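Local coordinates for polyketide synthase PksR (Bacillus subtilis, PDB 4U3V), which takes part in intermediate steps of synthesis of the antibiotic polyketide bacillaene, the piece here being its double-hotdog enoyl-isomerase domain, at residues Q43-N48 against V52-T57. Residues are numbered along the deposited sequence; the frame is centred on the assembly and turned at random.
Sequences QGHVFN and VLVGAT
His45 and Val52 join the two segments through two hydrogen bonds, one from the imidazole and one between backbones. His45 ND1 donates to Val52 O over 2.8 Å, with an N-H...O angle of 171°. The acceptor lies almost in the imidazole plane, while the donor sits 30° out of the plane of the Val52 carbonyl. The ring reaches it because CG stands anti to the backbone N (chi1 -179°), carrying the imidazole across to the 52-57 side. In return Val52 N gives a weak bond to His45 O (3.3 Å), so both backbone polar groups of Val52 are engaged by the same residue. With its ND1 edge held by the Val52 carbonyl, the ring presents one face to Val54, whose CG1 lies 3.8 Å from the ring centroid in a CH-pi contact and 3.3 Å from His45 CG. The ring of Trp167 also meets the imidazole. Farther along the strand, Phe47 CB touches Val52 CG2 at 4.1 Å, whereas the phenyl ring leads away from the segment. Val54 O, near the entry to helix 56-69, accepts both Thr57 N (3.1 Å) and Thr57 OG1 (2.8 Å), the hydroxyl lying in the carbonyl plane; Thr57 OG1 is also hydrogen-bonded to Tyr41 OH. The backbone bond pairs strands 45-47 and 50-52 of a short antiparallel hairpin, and the imidazole and Val54 CG1 extend the contact to the approach to helix 56-69. His45 and Val54 fall at the histidine and proline positions of the dehydratase HxxxGxxxxP motif, so His45 is probably the counterpart of the N-terminal hotdog's active-site histidine.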
loop_
_atom_site.group_PDB
_atom_site.type_symbol
_atom_site.label_atom_id
_atom_site.label_comp_id
_atom_site.label_asym_id
_atom_site.label_seq_id
_atom_site.Cartn_x
_atom_site.Cartn_y
_atom_site.Cartn_z
ATOM N N GLN A 43 1.552 14.198 -9.010
ATOM C CA GLN A 43 2.030 15.472 -8.414
ATOM C C GLN A 43 2.204 15.294 -6.909
ATOM O O GLN A 43 3.066 15.922 -6.289
ATOM C CB GLN A 43 0.996 16.582 -8.585
ATOM C CG GLN A 43 0.810 17.109 -9.988
ATOM C CD GLN A 43 -0.260 18.182 -10.041
ATOM O OE1 GLN A 43 -1.328 18.044 -9.436
ATOM N NE2 GLN A 43 0.028 19.269 -10.753
ATOM N N GLY A 44 1.372 14.435 -6.331
ATOM C CA GLY A 44 1.351 14.239 -4.875
ATOM C C GLY A 44 2.412 13.402 -4.177
ATOM O O GLY A 44 2.369 13.230 -2.945
ATOM N N HIS A 45 3.355 12.866 -4.929
ATOM C CA HIS A 45 4.511 12.208 -4.341
ATOM C C HIS A 45 5.819 12.528 -5.002
ATOM O O HIS A 45 6.122 12.027 -6.076
ATOM C CB HIS A 45 4.281 10.697 -4.313
ATOM C CG HIS A 45 5.406 9.922 -3.696
ATOM N ND1 HIS A 45 6.247 9.158 -4.428
ATOM C CD2 HIS A 45 5.853 9.839 -2.367
ATOM C CE1 HIS A 45 7.157 8.579 -3.613
ATOM N NE2 HIS A 45 6.906 8.986 -2.347
ATOM N N VAL A 46 6.663 13.279 -4.295
ATOM C CA VAL A 46 7.939 13.742 -4.826
ATOM C C VAL A 46 9.065 13.193 -3.968
ATOM O O VAL A 46 8.974 13.174 -2.743
ATOM C CB VAL A 46 7.995 15.282 -4.859
ATOM C CG1 VAL A 46 9.425 15.771 -5.041
ATOM C CG2 VAL A 46 7.084 15.824 -5.956
ATOM N N PHE A 47 10.090 12.665 -4.617
ATOM C CA PHE A 47 11.186 12.033 -3.909
ATOM C C PHE A 47 12.522 12.227 -4.625
ATOM O O PHE A 47 12.648 11.998 -5.834
ATOM C CB PHE A 47 10.917 10.546 -3.670
ATOM C CG PHE A 47 11.966 9.872 -2.828
ATOM C CD1 PHE A 47 11.981 10.044 -1.448
ATOM C CD2 PHE A 47 12.952 9.092 -3.414
ATOM C CE1 PHE A 47 12.946 9.431 -0.667
ATOM C CE2 PHE A 47 13.921 8.474 -2.639
ATOM C CZ PHE A 47 13.922 8.648 -1.262
ATOM N N ASN A 48 13.512 12.690 -3.878
ATOM C CA ASN A 48 14.779 13.070 -4.475
ATOM C C ASN A 48 14.523 13.911 -5.731
ATOM O O ASN A 48 15.032 13.587 -6.808
ATOM C CB ASN A 48 15.570 11.804 -4.831
ATOM C CG ASN A 48 17.066 12.050 -4.901
ATOM O OD1 ASN A 48 17.616 12.869 -4.151
ATOM N ND2 ASN A 48 17.734 11.349 -5.812
ATOM N N VAL A 52 7.780 10.330 -8.382
ATOM C CA VAL A 52 8.018 8.891 -8.381
ATOM C C VAL A 52 6.693 8.206 -8.062
ATOM O O VAL A 52 6.017 8.597 -7.111
ATOM C CB VAL A 52 9.023 8.525 -7.273
ATOM C CG1 VAL A 52 9.125 7.012 -7.093
ATOM C CG2 VAL A 52 10.387 9.172 -7.536
ATOM N N LEU A 53 6.241 7.277 -8.909
ATOM C CA LEU A 53 4.923 6.674 -8.655
ATOM C C LEU A 53 4.955 5.980 -7.290
ATOM O O LEU A 53 5.905 5.242 -6.979
ATOM C CB LEU A 53 4.605 5.656 -9.767
ATOM C CG LEU A 53 3.168 5.133 -9.815
ATOM C CD1 LEU A 53 2.223 6.277 -10.157
ATOM C CD2 LEU A 53 3.097 4.057 -10.891
ATOM N N VAL A 54 3.918 6.199 -6.462
ATOM C CA VAL A 54 3.974 5.640 -5.121
ATOM C C VAL A 54 3.978 4.107 -5.188
ATOM O O VAL A 54 3.251 3.505 -5.995
ATOM C CB VAL A 54 2.828 6.132 -4.215
ATOM C CG1 VAL A 54 3.006 7.602 -3.864
ATOM C CG2 VAL A 54 1.479 5.861 -4.864
ATOM N N GLY A 55 4.790 3.481 -4.342
ATOM C CA GLY A 55 4.874 2.005 -4.312
ATOM C C GLY A 55 3.552 1.300 -3.983
ATOM O O GLY A 55 3.308 0.171 -4.419
ATOM N N ALA A 56 2.678 2.010 -3.270
ATOM C CA ALA A 56 1.312 1.538 -2.996
ATOM C C ALA A 56 0.504 1.119 -4.242
ATOM O O ALA A 56 -0.449 0.337 -4.142
ATOM C CB ALA A 56 0.570 2.615 -2.177
ATOM N N THR A 57 0.850 1.687 -5.404
ATOM C CA THR A 57 0.180 1.365 -6.640
ATOM C C THR A 57 0.225 -0.133 -6.911
ATOM O O THR A 57 -0.713 -0.727 -7.410
ATOM C CB THR A 57 0.825 2.143 -7.812
ATOM O OG1 THR A 57 0.890 3.551 -7.474
ATOM C CG2 THR A 57 -0.023 1.982 -9.079
#